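Long-range contact in TetR-family transcriptional regulator (Streptomyces coelicolor, PDB 2G7L), which probably binds DNA through a helix-turn-helix domain and regulates transcription as a dimer, as other TetR-family regulators do: residues A64-L75 with S113-Y124. Numbering follows the deposited sequence.
Sequences AELHAAVLDALL and SALVARPSGENY
With CG set opposite its backbone N (chi1 -165°), Asp-72 swings its carboxylate out to the start of helix 122-136, while Asn-123, with CG beside its own N (chi1 -69°), turns its amide back over the end of helix 63-74. Asn-123 ND2 donates to Asp-72 O at 3.1 Å from above the carbonyl plane; Leu-75 N reaches that oxygen from the other face. Were Asn-123 an alanine, Asp-72 O would probably keep Leu-75 N but lose this side-chain donor. Midway, the Pro-119 ring packs its CG on Leu-71 CD2 (3.7 Å). At the other end His-67 ND1 and Ser-113 OG share a nearly straight 2.9 Å hydrogen bond at the imidazole edge, and a water donates to both Ala-64 O and Ala-117 O. Helix 63-74 also packs on helix 21-35, and the contact thus couples the probable DNA-binding domain to the C-terminal domain, with hydrogen bonds toward both ends and apolar contacts between and beside them. Tyr-124 N donates to Asp-72 OD2 at 3.1 Å (OD2 is less surely placed) and Asn-123 N weakly to OD1, so the N-terminal end of helix 122-136 would probably help to stabilise the negative charge of this buried carboxylate.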
ATOM      1  N   ALA A  64       3.757   5.668 -14.306  1.00 58.34           N
ATOM      2  CA  ALA A  64       2.846   4.784 -13.558  1.00 56.01           C
ATOM      3  C   ALA A  64       1.765   4.144 -14.434  1.00 53.30           C
ATOM      4  O   ALA A  64       1.494   2.971 -14.253  1.00 52.42           O
ATOM      5  CB  ALA A  64       2.242   5.498 -12.301  1.00 56.20           C
ATOM      6  N   GLU A  65       1.206   4.895 -15.394  1.00 51.72           N
ATOM      7  CA  GLU A  65       0.309   4.361 -16.422  1.00 51.76           C
ATOM      8  C   GLU A  65       1.005   3.308 -17.266  1.00 51.99           C
ATOM      9  O   GLU A  65       0.405   2.292 -17.643  1.00 51.58           O
ATOM     10  CB  GLU A  65      -0.306   5.449 -17.307  1.00 50.84           C
ATOM     11  CG  GLU A  65      -1.387   6.359 -16.592  1.00 54.75           C
ATOM     12  CD  GLU A  65      -2.624   5.600 -16.038  1.00 59.08           C
ATOM     13  OE1 GLU A  65      -2.896   4.459 -16.499  1.00 62.56           O
ATOM     14  OE2 GLU A  65      -3.340   6.146 -15.143  1.00 61.85           O
ATOM     15  N   LEU A  66       2.290   3.533 -17.510  1.00 51.72           N
ATOM     16  CA  LEU A  66       3.129   2.604 -18.290  1.00 51.82           C
ATOM     17  C   LEU A  66       3.411   1.341 -17.450  1.00 52.13           C
ATOM     18  O   LEU A  66       3.307   0.207 -17.960  1.00 49.84           O
ATOM     19  CB  LEU A  66       4.459   3.287 -18.693  1.00 51.13           C
ATOM     20  CG  LEU A  66       5.552   2.421 -19.355  1.00 52.02           C
ATOM     21  CD1 LEU A  66       5.052   1.987 -20.787  1.00 51.81           C
ATOM     22  CD2 LEU A  66       6.937   3.173 -19.434  1.00 51.60           C
ATOM     23  N   HIS A  67       3.792   1.528 -16.169  1.00 51.57           N
ATOM     24  CA  HIS A  67       3.967   0.330 -15.295  1.00 51.95           C
ATOM     25  C   HIS A  67       2.651  -0.406 -15.154  1.00 49.05           C
ATOM     26  O   HIS A  67       2.636  -1.622 -15.192  1.00 49.41           O
ATOM     27  CB  HIS A  67       4.553   0.657 -13.923  1.00 53.21           C
ATOM     28  CG  HIS A  67       5.974   1.130 -13.970  1.00 58.48           C
ATOM     29  ND1 HIS A  67       6.631   1.616 -12.859  1.00 62.89           N
ATOM     30  CD2 HIS A  67       6.852   1.221 -14.996  1.00 59.84           C
ATOM     31  CE1 HIS A  67       7.859   1.978 -13.199  1.00 62.95           C
ATOM     32  NE2 HIS A  67       8.011   1.760 -14.493  1.00 61.08           N
ATOM     33  N   ALA A  68       1.551   0.334 -15.029  1.00 47.59           N
ATOM     34  CA  ALA A  68       0.209  -0.282 -14.903  1.00 47.31           C
ATOM     35  C   ALA A  68      -0.146  -1.182 -16.136  1.00 47.89           C
ATOM     36  O   ALA A  68      -0.628  -2.326 -15.966  1.00 49.64           O
ATOM     37  CB  ALA A  68      -0.842   0.749 -14.691  1.00 45.80           C
ATOM     38  N   ALA A  69       0.046  -0.655 -17.345  1.00 47.06           N
ATOM     39  CA  ALA A  69      -0.067  -1.421 -18.623  1.00 47.10           C
ATOM     40  C   ALA A  69       0.826  -2.657 -18.637  1.00 46.58           C
ATOM     41  O   ALA A  69       0.406  -3.724 -19.027  1.00 46.92           O
ATOM     42  CB  ALA A  69       0.306  -0.497 -19.785  1.00 46.94           C
ATOM     43  N   VAL A  70       2.070  -2.528 -18.196  1.00 46.92           N
ATOM     44  CA  VAL A  70       2.927  -3.706 -18.115  1.00 47.59           C
ATOM     45  C   VAL A  70       2.405  -4.680 -17.074  1.00 48.68           C
ATOM     46  O   VAL A  70       2.519  -5.914 -17.223  1.00 48.99           O
ATOM     47  CB  VAL A  70       4.374  -3.316 -17.759  1.00 47.99           C
ATOM     48  CG1 VAL A  70       5.213  -4.535 -17.495  1.00 46.73           C
ATOM     49  CG2 VAL A  70       4.995  -2.425 -18.927  1.00 49.03           C
ATOM     50  N   LEU A  71       1.902  -4.146 -15.952  1.00 49.49           N
ATOM     51  CA  LEU A  71       1.320  -5.061 -14.941  1.00 49.18           C
ATOM     52  C   LEU A  71       0.126  -5.716 -15.527  1.00 48.73           C
ATOM     53  O   LEU A  71      -0.041  -6.942 -15.370  1.00 49.92           O
ATOM     54  CB  LEU A  71       0.959  -4.346 -13.614  1.00 49.06           C
ATOM     55  CG  LEU A  71       0.351  -5.244 -12.531  1.00 48.74           C
ATOM     56  CD1 LEU A  71       1.296  -6.380 -12.218  1.00 43.95           C
ATOM     57  CD2 LEU A  71       0.048  -4.377 -11.287  1.00 47.45           C
ATOM     58  N   ASP A  72      -0.724  -4.944 -16.196  1.00 49.61           N
ATOM     59  CA  ASP A  72      -1.885  -5.569 -16.838  1.00 52.33           C
ATOM     60  C   ASP A  72      -1.533  -6.758 -17.738  1.00 52.43           C
ATOM     61  O   ASP A  72      -2.063  -7.863 -17.584  1.00 53.84           O
ATOM     62  CB  ASP A  72      -2.755  -4.565 -17.561  1.00 53.10           C
ATOM     63  CG  ASP A  72      -4.128  -5.144 -17.909  1.00 59.14           C
ATOM     64  OD1 ASP A  72      -4.166  -6.017 -18.786  1.00 65.87           O
ATOM     65  OD2 ASP A  72      -5.176  -4.725 -17.358  1.00 58.13           O
ATOM     66  N   ALA A  73      -0.568  -6.559 -18.621  1.00 53.53           N
ATOM     67  CA  ALA A  73      -0.061  -7.622 -19.465  1.00 54.09           C
ATOM     68  C   ALA A  73       0.254  -8.872 -18.638  1.00 54.78           C
ATOM     69  O   ALA A  73      -0.186  -9.975 -18.981  1.00 54.83           O
ATOM     70  CB  ALA A  73       1.229  -7.128 -20.210  1.00 53.84           C
ATOM     71  N   LEU A  74       1.000  -8.696 -17.547  1.00 55.35           N
ATOM     72  CA  LEU A  74       1.512  -9.828 -16.722  1.00 55.88           C
ATOM     73  C   LEU A  74       0.400 -10.586 -15.973  1.00 55.81           C
ATOM     74  O   LEU A  74       0.569 -11.739 -15.549  1.00 54.29           O
ATOM     75  CB  LEU A  74       2.581  -9.318 -15.729  1.00 56.47           C
ATOM     76  CG  LEU A  74       3.894  -8.817 -16.360  1.00 59.15           C
ATOM     77  CD1 LEU A  74       4.547  -7.772 -15.517  1.00 59.23           C
ATOM     78  CD2 LEU A  74       4.891  -9.973 -16.561  1.00 59.17           C
ATOM     79  N   LEU A  75      -0.758  -9.940 -15.880  1.00 56.74           N
ATOM     80  CA  LEU A  75      -1.947 -10.488 -15.202  1.00 57.73           C
ATOM     81  C   LEU A  75      -2.780 -11.417 -16.085  1.00 59.56           C
ATOM     82  O   LEU A  75      -3.797 -11.949 -15.636  1.00 58.39           O
ATOM     83  CB  LEU A  75      -2.850  -9.340 -14.692  1.00 57.17           C
ATOM     84  CG  LEU A  75      -2.700  -8.871 -13.237  1.00 57.25           C
ATOM     85  CD1 LEU A  75      -1.386  -9.279 -12.630  1.00 53.28           C
ATOM     86  CD2 LEU A  75      -2.941  -7.380 -13.092  1.00 53.69           C
ATOM     87  N   SER A 113       3.892   0.857  -8.008  1.00 44.99           N
ATOM     88  CA  SER A 113       3.275   1.779  -8.955  1.00 44.33           C
ATOM     89  C   SER A 113       1.784   1.584  -9.045  1.00 42.32           C
ATOM     90  O   SER A 113       1.042   2.544  -9.285  1.00 41.76           O
ATOM     91  CB  SER A 113       3.910   1.593 -10.338  1.00 46.49           C
ATOM     92  OG  SER A 113       5.279   1.940 -10.279  1.00 50.57           O
ATOM     93  N   ALA A 114       1.331   0.344  -8.863  1.00 43.00           N
ATOM     94  CA  ALA A 114      -0.144   0.046  -8.865  1.00 44.13           C
ATOM     95  C   ALA A 114      -0.930   0.831  -7.756  1.00 45.36           C
ATOM     96  O   ALA A 114      -2.092   1.251  -7.936  1.00 45.41           O
ATOM     97  CB  ALA A 114      -0.391  -1.486  -8.773  1.00 43.26           C
ATOM     98  N   LEU A 115      -0.243   1.178  -6.676  1.00 46.29           N
ATOM     99  CA  LEU A 115      -0.880   2.107  -5.704  1.00 47.71           C
ATOM    100  C   LEU A 115      -0.990   3.512  -6.216  1.00 48.46           C
ATOM    101  O   LEU A 115      -1.907   4.213  -5.868  1.00 49.57           O
ATOM    102  CB  LEU A 115      -0.202   2.073  -4.318  1.00 47.28           C
ATOM    103  CG  LEU A 115      -0.166   0.685  -3.680  1.00 49.18           C
ATOM    104  CD1 LEU A 115       0.996   0.507  -2.724  1.00 52.14           C
ATOM    105  CD2 LEU A 115      -1.485   0.232  -3.044  1.00 43.95           C
ATOM    106  N   VAL A 116      -0.068   3.941  -7.069  1.00 50.36           N
ATOM    107  CA  VAL A 116      -0.183   5.253  -7.691  1.00 50.54           C
ATOM    108  C   VAL A 116      -1.217   5.250  -8.830  1.00 51.18           C
ATOM    109  O   VAL A 116      -2.101   6.125  -8.905  1.00 51.70           O
ATOM    110  CB  VAL A 116       1.183   5.708  -8.230  1.00 52.25           C
ATOM    111  CG1 VAL A 116       1.099   7.144  -8.745  1.00 51.55           C
ATOM    112  CG2 VAL A 116       2.219   5.597  -7.157  1.00 49.74           C
ATOM    113  N   ALA A 117      -1.126   4.260  -9.733  1.00 50.22           N
ATOM    114  CA  ALA A 117      -2.171   4.116 -10.793  1.00 48.35           C
ATOM    115  C   ALA A 117      -2.440   2.647 -11.007  1.00 46.90           C
ATOM    116  O   ALA A 117      -1.528   1.892 -11.267  1.00 44.60           O
ATOM    117  CB  ALA A 117      -1.774   4.820 -12.096  1.00 47.72           C
ATOM    118  N   ARG A 118      -3.702   2.240 -10.790  1.00 47.17           N
ATOM    119  CA  ARG A 118      -4.083   0.860 -10.958  1.00 47.11           C
ATOM    120  C   ARG A 118      -4.142   0.548 -12.452  1.00 46.47           C
ATOM    121  O   ARG A 118      -4.532   1.421 -13.232  1.00 44.10           O
ATOM    122  CB  ARG A 118      -5.480   0.600 -10.367  1.00 47.22           C
ATOM    123  CG  ARG A 118      -5.491   0.429  -8.857  1.00 49.27           C
ATOM    124  CD  ARG A 118      -6.855   0.090  -8.390  1.00 51.63           C
ATOM    125  NE  ARG A 118      -7.732   1.218  -8.515  1.00 63.73           N
ATOM    126  CZ  ARG A 118      -9.051   1.170  -8.319  1.00 68.46           C
ATOM    127  NH1 ARG A 118      -9.643   0.020  -7.997  1.00 68.83           N
ATOM    128  NH2 ARG A 118      -9.773   2.277  -8.476  1.00 70.91           N
ATOM    129  N   PRO A 119      -3.868  -0.725 -12.823  1.00 46.96           N
ATOM    130  CA  PRO A 119      -4.138  -1.181 -14.171  1.00 47.78           C
ATOM    131  C   PRO A 119      -5.577  -0.896 -14.604  1.00 48.90           C
ATOM    132  O   PRO A 119      -6.484  -0.694 -13.762  1.00 48.30           O
ATOM    133  CB  PRO A 119      -3.884  -2.685 -14.088  1.00 47.58           C
ATOM    134  CG  PRO A 119      -2.836  -2.795 -13.056  1.00 48.70           C
ATOM    135  CD  PRO A 119      -3.312  -1.812 -12.005  1.00 47.89           C
ATOM    136  N   SER A 120      -5.773  -0.863 -15.924  1.00 48.68           N
ATOM    137  CA  SER A 120      -7.064  -0.589 -16.490  1.00 49.32           C
ATOM    138  C   SER A 120      -7.267  -1.407 -17.778  1.00 50.33           C
ATOM    139  O   SER A 120      -8.154  -1.115 -18.547  1.00 52.55           O
ATOM    140  CB  SER A 120      -7.208   0.903 -16.776  1.00 49.72           C
ATOM    141  OG  SER A 120      -6.250   1.335 -17.742  1.00 51.10           O
ATOM    142  N   GLY A 121      -6.470  -2.435 -18.017  1.00 50.61           N
ATOM    143  CA  GLY A 121      -6.629  -3.130 -19.278  1.00 51.81           C
ATOM    144  C   GLY A 121      -7.533  -4.315 -19.121  1.00 52.47           C
ATOM    145  O   GLY A 121      -8.149  -4.508 -18.062  1.00 51.77           O
ATOM    146  N   GLU A 122      -7.593  -5.154 -20.159  0.50 51.79           N
ATOM    147  CA  GLU A 122      -8.545  -6.269 -20.150  0.50 51.67           C
ATOM    148  C   GLU A 122      -8.337  -7.304 -19.050  0.50 50.60           C
ATOM    149  O   GLU A 122      -9.311  -7.848 -18.510  0.50 49.82           O
ATOM    150  CB  GLU A 122      -8.647  -6.995 -21.521  0.50 52.00           C
ATOM    151  CG  GLU A 122      -9.958  -7.839 -21.624  0.50 54.43           C
ATOM    152  CD  GLU A 122     -11.198  -7.145 -20.959  0.50 57.26           C
ATOM    153  OE1 GLU A 122     -11.690  -6.119 -21.505  0.50 59.09           O
ATOM    154  OE2 GLU A 122     -11.691  -7.635 -19.899  0.50 56.01           O
ATOM    155  N   ASN A 123      -7.081  -7.596 -18.758  1.00 49.69           N
ATOM    156  CA  ASN A 123      -6.742  -8.615 -17.799  1.00 50.98           C
ATOM    157  C   ASN A 123      -7.128  -8.193 -16.358  1.00 51.57           C
ATOM    158  O   ASN A 123      -7.499  -9.043 -15.534  1.00 52.48           O
ATOM    159  CB  ASN A 123      -5.263  -8.934 -17.889  1.00 51.01           C
ATOM    160  CG  ASN A 123      -4.886  -9.652 -19.222  1.00 56.09           C
ATOM    161  OD1 ASN A 123      -5.624 -10.513 -19.691  1.00 60.02           O
ATOM    162  ND2 ASN A 123      -3.712  -9.340 -19.773  1.00 50.91           N
ATOM    163  N   TYR A 124      -7.058  -6.887 -16.083  1.00 50.84           N
ATOM    164  CA  TYR A 124      -7.331  -6.358 -14.755  1.00 50.14           C
ATOM    165  C   TYR A 124      -8.828  -6.311 -14.607  1.00 50.05           C
ATOM    166  O   TYR A 124      -9.355  -6.752 -13.582  1.00 48.78           O
ATOM    167  CB  TYR A 124      -6.719  -4.957 -14.507  1.00 49.16           C
ATOM    168  CG  TYR A 124      -6.821  -4.497 -13.030  1.00 47.26           C
ATOM    169  CD1 TYR A 124      -6.031  -5.082 -12.049  1.00 48.60           C
ATOM    170  CD2 TYR A 124      -7.686  -3.499 -12.643  1.00 47.49           C
ATOM    171  CE1 TYR A 124      -6.101  -4.671 -10.680  1.00 49.64           C
ATOM    172  CE2 TYR A 124      -7.766  -3.070 -11.277  1.00 45.54           C
ATOM    173  CZ  TYR A 124      -6.963  -3.682 -10.310  1.00 45.97           C
ATOM    174  OH  TYR A 124      -6.990  -3.299  -8.943  1.00 51.67           O
TER
HETATM  175  O   HOH W   1       1.112   1.387 -12.039  1.00 48.86           O